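Local coordinates for protein ADP-ribosylation factor guanine nucleotide-exchange factor SEC7 (Saccharomyces cerevisiae, PDB 4OIY) that activates the small GTPase ARF1 at the trans-Golgi network as a guanine nucleotide-exchange factor, through the Sec7 domain that this chain comprises, at residues 42-45 and 46-50; 52-56 and 57-61; 144-147 and 148-152. All blocks are in the same frame, centred on the assembly; numbering follows the deposited sequence.

Contact 1 (42-45 and 46-50)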
ATOM      1  N   ILE A  42       8.504  -9.471  10.696  1.00 14.90           N
ATOM      2  CA  ILE A  42       7.194  -9.331  11.322  1.00 15.37           C
ATOM      3  C   ILE A  42       7.202  -8.293  12.455  1.00 14.86           C
ATOM      4  O   ILE A  42       6.278  -7.482  12.552  1.00 14.46           O
ATOM      5  CB  ILE A  42       6.636 -10.695  11.795  1.00 15.71           C
ATOM      6  CG1 ILE A  42       6.338 -11.572  10.575  1.00 16.13           C
ATOM      7  CG2 ILE A  42       5.368 -10.501  12.621  1.00 15.96           C
ATOM      8  CD1 ILE A  42       6.189 -13.051  10.866  1.00 16.15           C
ATOM      9  N   SER A  43       8.242  -8.297  13.288  1.00 14.49           N
ATOM     10  CA  SER A  43       8.336  -7.320  14.369  1.00 14.33           C
ATOM     11  C   SER A  43       8.376  -5.901  13.823  1.00 12.84           C
ATOM     12  O   SER A  43       7.653  -5.032  14.303  1.00 13.07           O
ATOM     13  CB  SER A  43       9.559  -7.572  15.242  1.00 15.02           C
ATOM     14  OG  SER A  43       9.420  -8.806  15.920  1.00 16.33           O
ATOM     15  N   ILE A  44       9.199  -5.691  12.802  1.00 12.22           N
ATOM     16  CA  ILE A  44       9.329  -4.365  12.206  1.00 11.45           C
ATOM     17  C   ILE A  44       8.033  -3.943  11.504  1.00 11.21           C
ATOM     18  O   ILE A  44       7.571  -2.821  11.688  1.00 11.00           O
ATOM     19  CB  ILE A  44      10.514  -4.282  11.224  1.00 11.31           C
ATOM     20  CG1 ILE A  44      11.851  -4.515  11.953  1.00 11.53           C
ATOM     21  CG2 ILE A  44      10.535  -2.915  10.554  1.00 11.46           C
ATOM     22  CD1 ILE A  44      13.032  -4.671  11.021  1.00 11.57           C
ATOM     23  N   ALA A  45       7.451  -4.836  10.707  1.00 11.01           N
ATOM     24  CA  ALA A  45       6.179  -4.547  10.027  1.00 11.19           C
ATOM     25  C   ALA A  45       5.077  -4.146  11.010  1.00 11.27           C
ATOM     26  O   ALA A  45       4.348  -3.183  10.781  1.00 10.90           O
ATOM     27  CB  ALA A  45       5.734  -5.746   9.201  1.00 11.38           C
ATOM     28  N   LYS A  46       4.957  -4.881  12.112  1.00 11.76           N
ATOM     29  CA  LYS A  46       3.935  -4.569  13.102  1.00 12.49           C
ATOM     30  C   LYS A  46       4.158  -3.184  13.714  1.00 12.24           C
ATOM     31  O   LYS A  46       3.206  -2.414  13.889  1.00 12.87           O
ATOM     32  CB  LYS A  46       3.902  -5.644  14.187  1.00 13.27           C
ATOM     33  CG  LYS A  46       3.251  -6.940  13.735  1.00 14.18           C
ATOM     34  CD  LYS A  46       3.236  -7.965  14.863  1.00 15.07           C
ATOM     35  CE  LYS A  46       2.583  -9.273  14.446  1.00 16.22           C
ATOM     36  NZ  LYS A  46       1.104  -9.164  14.410  1.00 17.16           N
ATOM     37  N   TRP A  47       5.413  -2.858  14.015  1.00 12.15           N
ATOM     38  CA  TRP A  47       5.745  -1.541  14.565  1.00 12.15           C
ATOM     39  C   TRP A  47       5.392  -0.409  13.586  1.00 12.03           C
ATOM     40  O   TRP A  47       4.837   0.617  13.987  1.00 12.15           O
ATOM     41  CB  TRP A  47       7.222  -1.473  14.980  1.00 12.25           C
ATOM     42  CG  TRP A  47       7.575  -0.188  15.697  1.00 12.34           C
ATOM     43  CD1 TRP A  47       7.406   0.092  17.028  1.00 12.40           C
ATOM     44  CD2 TRP A  47       8.147   0.986  15.113  1.00 11.91           C
ATOM     45  NE1 TRP A  47       7.844   1.366  17.305  1.00 12.51           N
ATOM     46  CE2 TRP A  47       8.290   1.943  16.145  1.00 12.28           C
ATOM     47  CE3 TRP A  47       8.546   1.326  13.817  1.00 11.85           C
ATOM     48  CZ2 TRP A  47       8.825   3.209  15.917  1.00 11.89           C
ATOM     49  CZ3 TRP A  47       9.082   2.590  13.597  1.00 11.61           C
ATOM     50  CH2 TRP A  47       9.213   3.511  14.637  1.00 11.86           C
ATOM     51  N   LEU A  48       5.684  -0.601  12.303  1.00 11.93           N
ATOM     52  CA  LEU A  48       5.309   0.387  11.286  1.00 12.59           C
ATOM     53  C   LEU A  48       3.804   0.662  11.296  1.00 13.51           C
ATOM     54  O   LEU A  48       3.380   1.820  11.226  1.00 13.85           O
ATOM     55  CB  LEU A  48       5.762  -0.067   9.889  1.00 12.23           C
ATOM     56  CG  LEU A  48       7.278  -0.181   9.666  1.00 11.99           C
ATOM     57  CD1 LEU A  48       7.595  -0.725   8.281  1.00 11.85           C
ATOM     58  CD2 LEU A  48       7.979   1.148   9.892  1.00 12.12           C
ATOM     59  N   LEU A  49       3.000  -0.393  11.416  1.00 14.22           N
ATOM     60  CA  LEU A  49       1.539  -0.259  11.347  1.00 15.29           C
ATOM     61  C   LEU A  49       0.886   0.218  12.641  1.00 16.79           C
ATOM     62  O   LEU A  49      -0.178   0.845  12.610  1.00 17.49           O
ATOM     63  CB  LEU A  49       0.913  -1.586  10.917  1.00 15.16           C
ATOM     64  CG  LEU A  49       1.116  -1.897   9.431  1.00 14.96           C
ATOM     65  CD1 LEU A  49       0.848  -3.363   9.133  1.00 15.19           C
ATOM     66  CD2 LEU A  49       0.234  -1.009   8.561  1.00 14.99           C
ATOM     67  N   GLU A  50       1.521  -0.067  13.772  1.00 18.16           N
ATOM     68  CA  GLU A  50       0.950   0.255  15.085  1.00 19.54           C
ATOM     69  C   GLU A  50       1.307   1.673  15.546  1.00 18.77           C
ATOM     70  O   GLU A  50       0.590   2.272  16.354  1.00 19.82           O
ATOM     71  CB  GLU A  50       1.430  -0.767  16.129  1.00 21.59           C
ATOM     72  CG  GLU A  50       0.592  -2.037  16.270  1.00 24.03           C
ATOM     73  CD  GLU A  50       0.234  -2.721  14.958  1.00 25.29           C
ATOM     74  OE1 GLU A  50       0.816  -3.787  14.668  1.00 27.59           O
ATOM     75  OE2 GLU A  50      -0.652  -2.217  14.227  1.00 28.05           O
TER

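Contact 2 (52-56 and 57-61)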
ATOM      1  N   GLU A  52       1.905   5.632  15.560  1.00 16.20           N
ATOM      2  CA  GLU A  52       1.441   6.886  14.982  1.00 16.41           C
ATOM      3  C   GLU A  52       2.608   7.842  14.826  1.00 15.08           C
ATOM      4  O   GLU A  52       3.537   7.804  15.612  1.00 14.87           O
ATOM      5  CB  GLU A  52       0.363   7.525  15.864  1.00 18.55           C
ATOM      6  CG  GLU A  52      -0.930   6.727  15.881  1.00 20.55           C
ATOM      7  CD  GLU A  52      -2.030   7.351  16.723  1.00 22.65           C
ATOM      8  OE1 GLU A  52      -3.116   6.734  16.788  1.00 25.39           O
ATOM      9  OE2 GLU A  52      -1.827   8.441  17.312  1.00 24.06           O
ATOM     10  N   GLY A  53       2.555   8.701  13.812  1.00 13.96           N
ATOM     11  CA  GLY A  53       3.547   9.751  13.658  1.00 13.48           C
ATOM     12  C   GLY A  53       4.687   9.433  12.715  1.00 12.57           C
ATOM     13  O   GLY A  53       5.594  10.246  12.562  1.00 12.92           O
ATOM     14  N   LEU A  54       4.657   8.254  12.088  1.00 12.18           N
ATOM     15  CA  LEU A  54       5.671   7.920  11.098  1.00 11.93           C
ATOM     16  C   LEU A  54       5.346   8.641   9.800  1.00 11.90           C
ATOM     17  O   LEU A  54       4.177   8.754   9.420  1.00 12.26           O
ATOM     18  CB  LEU A  54       5.762   6.412  10.865  1.00 11.97           C
ATOM     19  CG  LEU A  54       6.053   5.540  12.088  1.00 12.28           C
ATOM     20  CD1 LEU A  54       6.262   4.093  11.676  1.00 12.29           C
ATOM     21  CD2 LEU A  54       7.250   6.031  12.879  1.00 12.38           C
ATOM     22  N   ASP A  55       6.380   9.152   9.145  1.00 11.80           N
ATOM     23  CA  ASP A  55       6.210   9.831   7.871  1.00 11.97           C
ATOM     24  C   ASP A  55       5.904   8.778   6.805  1.00 11.87           C
ATOM     25  O   ASP A  55       6.668   7.843   6.618  1.00 10.98           O
ATOM     26  CB  ASP A  55       7.469  10.616   7.532  1.00 12.72           C
ATOM     27  CG  ASP A  55       7.322  11.421   6.284  1.00 13.60           C
ATOM     28  OD1 ASP A  55       7.461  10.829   5.201  1.00 14.25           O
ATOM     29  OD2 ASP A  55       7.075  12.644   6.382  1.00 15.17           O
ATOM     30  N   MET A  56       4.775   8.926   6.117  1.00 12.22           N
ATOM     31  CA  MET A  56       4.347   7.902   5.167  1.00 12.77           C
ATOM     32  C   MET A  56       5.297   7.744   3.999  1.00 11.27           C
ATOM     33  O   MET A  56       5.405   6.656   3.442  1.00 10.08           O
ATOM     34  CB  MET A  56       2.943   8.196   4.668  1.00 15.50           C
ATOM     35  CG  MET A  56       1.923   7.998   5.767  1.00 17.41           C
ATOM     36  SD  MET A  56       0.330   7.608   5.073  1.00 22.97           S
ATOM     37  CE  MET A  56      -0.091   9.206   4.412  1.00 21.79           C
ATOM     38  N   ALA A  57       5.972   8.823   3.625  1.00 10.42           N
ATOM     39  CA  ALA A  57       6.968   8.743   2.565  1.00  9.87           C
ATOM     40  C   ALA A  57       8.219   8.022   3.041  1.00  9.38           C
ATOM     41  O   ALA A  57       8.794   7.226   2.304  1.00  9.17           O
ATOM     42  CB  ALA A  57       7.313  10.123   2.034  1.00  9.90           C
ATOM     43  N   ALA A  58       8.635   8.279   4.281  1.00  8.87           N
ATOM     44  CA  ALA A  58       9.763   7.557   4.843  1.00  8.70           C
ATOM     45  C   ALA A  58       9.444   6.063   4.945  1.00  8.45           C
ATOM     46  O   ALA A  58      10.280   5.222   4.613  1.00  8.51           O
ATOM     47  CB  ALA A  58      10.140   8.125   6.207  1.00  8.65           C
ATOM     48  N   VAL A  59       8.229   5.730   5.376  1.00  8.33           N
ATOM     49  CA  VAL A  59       7.815   4.326   5.476  1.00  8.47           C
ATOM     50  C   VAL A  59       7.814   3.675   4.091  1.00  8.53           C
ATOM     51  O   VAL A  59       8.338   2.579   3.915  1.00  8.53           O
ATOM     52  CB  VAL A  59       6.424   4.190   6.149  1.00  8.37           C
ATOM     53  CG1 VAL A  59       5.909   2.757   6.058  1.00  8.51           C
ATOM     54  CG2 VAL A  59       6.482   4.645   7.603  1.00  8.38           C
ATOM     55  N   GLY A  60       7.222   4.344   3.108  1.00  8.88           N
ATOM     56  CA  GLY A  60       7.135   3.774   1.771  1.00  9.23           C
ATOM     57  C   GLY A  60       8.505   3.553   1.163  1.00  9.42           C
ATOM     58  O   GLY A  60       8.763   2.530   0.528  1.00  9.84           O
ATOM     59  N   ASP A  61       9.394   4.518   1.347  1.00  9.94           N
ATOM     60  CA  ASP A  61      10.744   4.397   0.807  1.00 10.34           C
ATOM     61  C   ASP A  61      11.501   3.255   1.491  1.00 10.00           C
ATOM     62  O   ASP A  61      12.237   2.526   0.835  1.00 10.23           O
ATOM     63  CB  ASP A  61      11.483   5.730   0.934  1.00 11.22           C
ATOM     64  CG  ASP A  61      11.073   6.743  -0.139  1.00 11.97           C
ATOM     65  OD1 ASP A  61      10.105   6.518  -0.884  1.00 13.16           O
ATOM     66  OD2 ASP A  61      11.755   7.777  -0.256  1.00 14.56           O
TER

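Contact 3 (144-147 and 148-152)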
ATOM      1  N   ASN A 144      -8.402   6.623 -10.058  1.00 12.34           N
ATOM      2  CA  ASN A 144      -8.449   7.461  -8.864  1.00 13.11           C
ATOM      3  C   ASN A 144      -7.794   8.810  -9.114  1.00 13.84           C
ATOM      4  O   ASN A 144      -8.346   9.850  -8.765  1.00 14.61           O
ATOM      5  CB  ASN A 144      -7.739   6.764  -7.702  1.00 12.99           C
ATOM      6  CG  ASN A 144      -7.902   7.512  -6.401  1.00 13.40           C
ATOM      7  OD1 ASN A 144      -9.016   7.667  -5.900  1.00 13.63           O
ATOM      8  ND2 ASN A 144      -6.795   7.982  -5.842  1.00 13.85           N
ATOM      9  N   THR A 145      -6.619   8.775  -9.729  1.00 14.57           N
ATOM     10  CA  THR A 145      -5.904   9.991 -10.104  1.00 15.41           C
ATOM     11  C   THR A 145      -6.719  10.833 -11.085  1.00 15.58           C
ATOM     12  O   THR A 145      -6.918  12.028 -10.861  1.00 15.65           O
ATOM     13  CB  THR A 145      -4.538   9.645 -10.718  1.00 15.82           C
ATOM     14  OG1 THR A 145      -3.710   9.028  -9.722  1.00 16.67           O
ATOM     15  CG2 THR A 145      -3.835  10.887 -11.232  1.00 16.10           C
ATOM     16  N   ASP A 146      -7.214  10.218 -12.155  1.00 15.67           N
ATOM     17  CA  ASP A 146      -7.902  10.980 -13.203  1.00 16.23           C
ATOM     18  C   ASP A 146      -9.240  11.544 -12.743  1.00 16.49           C
ATOM     19  O   ASP A 146      -9.670  12.572 -13.245  1.00 17.15           O
ATOM     20  CB  ASP A 146      -8.078  10.157 -14.484  1.00 16.83           C
ATOM     21  CG  ASP A 146      -6.763   9.934 -15.226  1.00 17.40           C
ATOM     22  OD1 ASP A 146      -5.706  10.427 -14.762  1.00 18.46           O
ATOM     23  OD2 ASP A 146      -6.795   9.260 -16.275  1.00 18.96           O
ATOM     24  N   LEU A 147      -9.898  10.894 -11.787  1.00 16.16           N
ATOM     25  CA  LEU A 147     -11.155  11.427 -11.271  1.00 16.75           C
ATOM     26  C   LEU A 147     -10.943  12.534 -10.241  1.00 17.96           C
ATOM     27  O   LEU A 147     -11.726  13.489 -10.201  1.00 19.28           O
ATOM     28  CB  LEU A 147     -12.028  10.317 -10.677  1.00 16.13           C
ATOM     29  CG  LEU A 147     -12.650   9.350 -11.687  1.00 15.85           C
ATOM     30  CD1 LEU A 147     -13.571   8.382 -10.966  1.00 15.39           C
ATOM     31  CD2 LEU A 147     -13.413  10.082 -12.781  1.00 15.92           C
ATOM     32  N   HIS A 148      -9.893  12.424  -9.424  1.00 18.73           N
ATOM     33  CA  HIS A 148      -9.747  13.272  -8.237  1.00 19.72           C
ATOM     34  C   HIS A 148      -8.530  14.201  -8.182  1.00 21.30           C
ATOM     35  O   HIS A 148      -8.578  15.218  -7.486  1.00 23.52           O
ATOM     36  CB  HIS A 148      -9.740  12.389  -6.988  1.00 19.31           C
ATOM     37  CG  HIS A 148     -11.035  11.681  -6.754  1.00 18.98           C
ATOM     38  ND1 HIS A 148     -11.181  10.318  -6.904  1.00 18.64           N
ATOM     39  CD2 HIS A 148     -12.251  12.155  -6.400  1.00 18.76           C
ATOM     40  CE1 HIS A 148     -12.433   9.986  -6.651  1.00 17.89           C
ATOM     41  NE2 HIS A 148     -13.103  11.081  -6.341  1.00 19.09           N
ATOM     42  N   SER A 149      -7.448  13.863  -8.879  1.00 22.35           N
ATOM     43  CA  SER A 149      -6.163  14.550  -8.687  1.00 24.16           C
ATOM     44  C   SER A 149      -5.647  15.287  -9.913  1.00 23.94           C
ATOM     45  O   SER A 149      -5.087  16.386  -9.791  1.00 24.63           O
ATOM     46  CB  SER A 149      -5.091  13.545  -8.262  1.00 24.79           C
ATOM     47  OG  SER A 149      -5.445  12.892  -7.066  1.00 27.48           O
ATOM     48  N   SER A 150      -5.814  14.683 -11.085  1.00 23.67           N
ATOM     49  CA  SER A 150      -5.082  15.107 -12.279  1.00 24.18           C
ATOM     50  C   SER A 150      -5.381  16.543 -12.684  1.00 25.37           C
ATOM     51  O   SER A 150      -6.535  16.968 -12.709  1.00 25.23           O
ATOM     52  CB  SER A 150      -5.366  14.180 -13.462  1.00 23.61           C
ATOM     53  OG  SER A 150      -4.573  14.540 -14.585  1.00 22.55           O
ATOM     54  N   GLN A 151      -4.313  17.269 -12.997  1.00 27.21           N
ATOM     55  CA  GLN A 151      -4.393  18.629 -13.509  1.00 28.27           C
ATOM     56  C   GLN A 151      -4.185  18.659 -15.026  1.00 27.61           C
ATOM     57  O   GLN A 151      -4.460  19.676 -15.669  1.00 27.43           O
ATOM     58  CB  GLN A 151      -3.317  19.489 -12.839  1.00 29.88           C
ATOM     59  CG  GLN A 151      -3.294  19.412 -11.316  1.00 31.24           C
ATOM     60  CD  GLN A 151      -1.900  19.581 -10.732  1.00 32.98           C
ATOM     61  OE1 GLN A 151      -0.966  18.864 -11.103  1.00 35.26           O
ATOM     62  NE2 GLN A 151      -1.753  20.523  -9.809  1.00 33.59           N
ATOM     63  N   ILE A 152      -3.704  17.551 -15.590  1.00 26.54           N
ATOM     64  CA  ILE A 152      -3.284  17.500 -16.998  1.00 26.09           C
ATOM     65  C   ILE A 152      -4.104  16.543 -17.876  1.00 24.85           C
ATOM     66  O   ILE A 152      -3.895  16.483 -19.088  1.00 25.29           O
ATOM     67  CB  ILE A 152      -1.781  17.136 -17.127  1.00 27.08           C
ATOM     68  CG1 ILE A 152      -1.476  15.784 -16.472  1.00 27.53           C
ATOM     69  CG2 ILE A 152      -0.921  18.227 -16.505  1.00 27.50           C
ATOM     70  CD1 ILE A 152      -0.077  15.274 -16.747  1.00 27.77           C
TER

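Contact 1 (42-45 and 46-50)
Helix 41-50 of the all-helical Sec7 domain brings Ile42 to Ala45 against Lys46 to Leu49, one turn further on. The backbone bonds are those of a regular alpha-helix, each from residue i+4 to the carbonyl of residue i. Lys46 N donates to Ile42 O at 3.0 Å and Trp47 N to Ser43 O at 3.1 Å. Leu48 N donates to Ile44 O at 3.0 Å. Leu49 N to Ala45 O is the longest of the four at 3.2 Å.

The helix has two different sides. On the inner one, Ile44 CG2 meets Leu48 CD1 at 4.3 Å. Ile44 also packs on Ile73 of helix 68-79 and Tyr62 of helix 56-64, while Leu48 packs on Leu63. Ala45 is buried against Ala76 and Phe77 of helix 68-79. Trp47 has CG anti to the backbone N (chi1 -173°), which carries the indole away from residues 42-45 to Leu30 and Leu36.

The exposed side holds Ile42 and Lys46, whose side chains run alongside each other and point the same way. The lysine chain is extended as far as CE and then bends at its last torsion (-77°). NZ forms a salt bridge with Glu80. Before that charged end, the CD and CE methylenes run past the isoleucine branch, with Lys46 CE 3.5 Å from Ile42 CG2.

Contact 2 (52-56 and 57-61)
Asp55 caps the N-terminus of helix 56-64, and its carboxylate accepts from the first-turn amides of Ala57 and Ala58. OD1 takes both. The bond from Ala58 N is 3.0 Å and uses the anti lone pair of OD1. The one from Ala57 N is equally short but weak, bent to 121° at the hydrogen. CG lies anti to the backbone N (chi1 -176°), and this swings OD1 over the helix end. With an alanine here the carboxylate is gone, and Ala58 N, and more weakly Ala57 N, would probably be left without their side-chain acceptor.

The tight part is on the inner side. Val59 N donates to Asp55 O at 2.9 Å, and Val59 CG2 lies 3.8 Å from Leu54 CB, the two side chains crossing at about a right angle. The outer side is looser. Met56 is exposed, and its CB points away from residues 57-61 overall, though its backbone O accepts from Gly60 N at 3.0 Å.

Asn20 OD1 accepts from Asp55 N, which ties the cap to helix 11-21. Leu54 packs on Ile16 and Phe19 of that helix and on Trp47 and Leu48 of helix 41-50, while Val59 also touches Phe19.

Contact 3 (144-147 and 148-152)
Backbone amides of His148, Ser149 and Ser150 donate to the carbonyls of Asn144 and Thr145 near the end of helix 130-148. His148 N donates to Asn144 O at 3.1 Å, one turn back. Thr145 O is gripped by two amides, Ser149 N at 2.8 Å and Ser150 N at 2.9 Å. A weak, longer bond from His148 N also reaches it. The bond from Ser150 spans five residues rather than four, so the last turn widens as the chain leaves the helix.

The imidazole of His148 adds a side-chain bond. Its CG is anti to the carbonyl carbon (chi1 -65°), which turns the ring back along the helix. ND1 then makes a weak bond of 3.4 Å to Asn144 O, which lies at the ring edge. At the far side of the ring, NE2 bonds to Ala187 O of helix 176-188. The NE2 bond, with the weak ND1 bond, probably limits rotation of the ring. Carbonyl partners at both nitrogens may favour the doubly protonated imidazole.

The turn that follows is an ST turn: Ser150 OG accepts from Ile152 N at 3.3 Å. OG is also bonded to Lys153 N.

Apolar contacts are fewer. Leu147 CB sits over one face of the imidazole in a CH-pi contact, 4.1 Å from the centroid of the His148 ring. Thr145 CG2 approaches Ser149 CB at 4.2 Å.

Among the polar side chains, Asn144 OD1 bonds to Ile191 N near the chain's C-terminus. Asn144 crosses His148 at about a right angle, its amide plane turned 51° from the ring, so the two groups do not stack. Asp146 OD2 forms a salt bridge with Lys153 NZ.

Contacts 1 and 2 are neighbours in sequence and in space, with centres about 12 Å apart. They touch where Leu54 meets the end of helix 41-50: Trp47 CH2 lies 3.6 Å from Leu54 CD2, and Leu48 O is 3.7 Å from Leu54 CD1. The loop before helix 56-64 is therefore packed back onto the preceding helix. Contact 3 stands apart, across the middle of the chain from contact 1, with centres about 32 Å apart. Its nearest atoms are about 18 Å from contact 1 and about 12 Å from contact 2, so it touches neither. All three lie within the Sec7 domain and away from the magnesium site at Asp121.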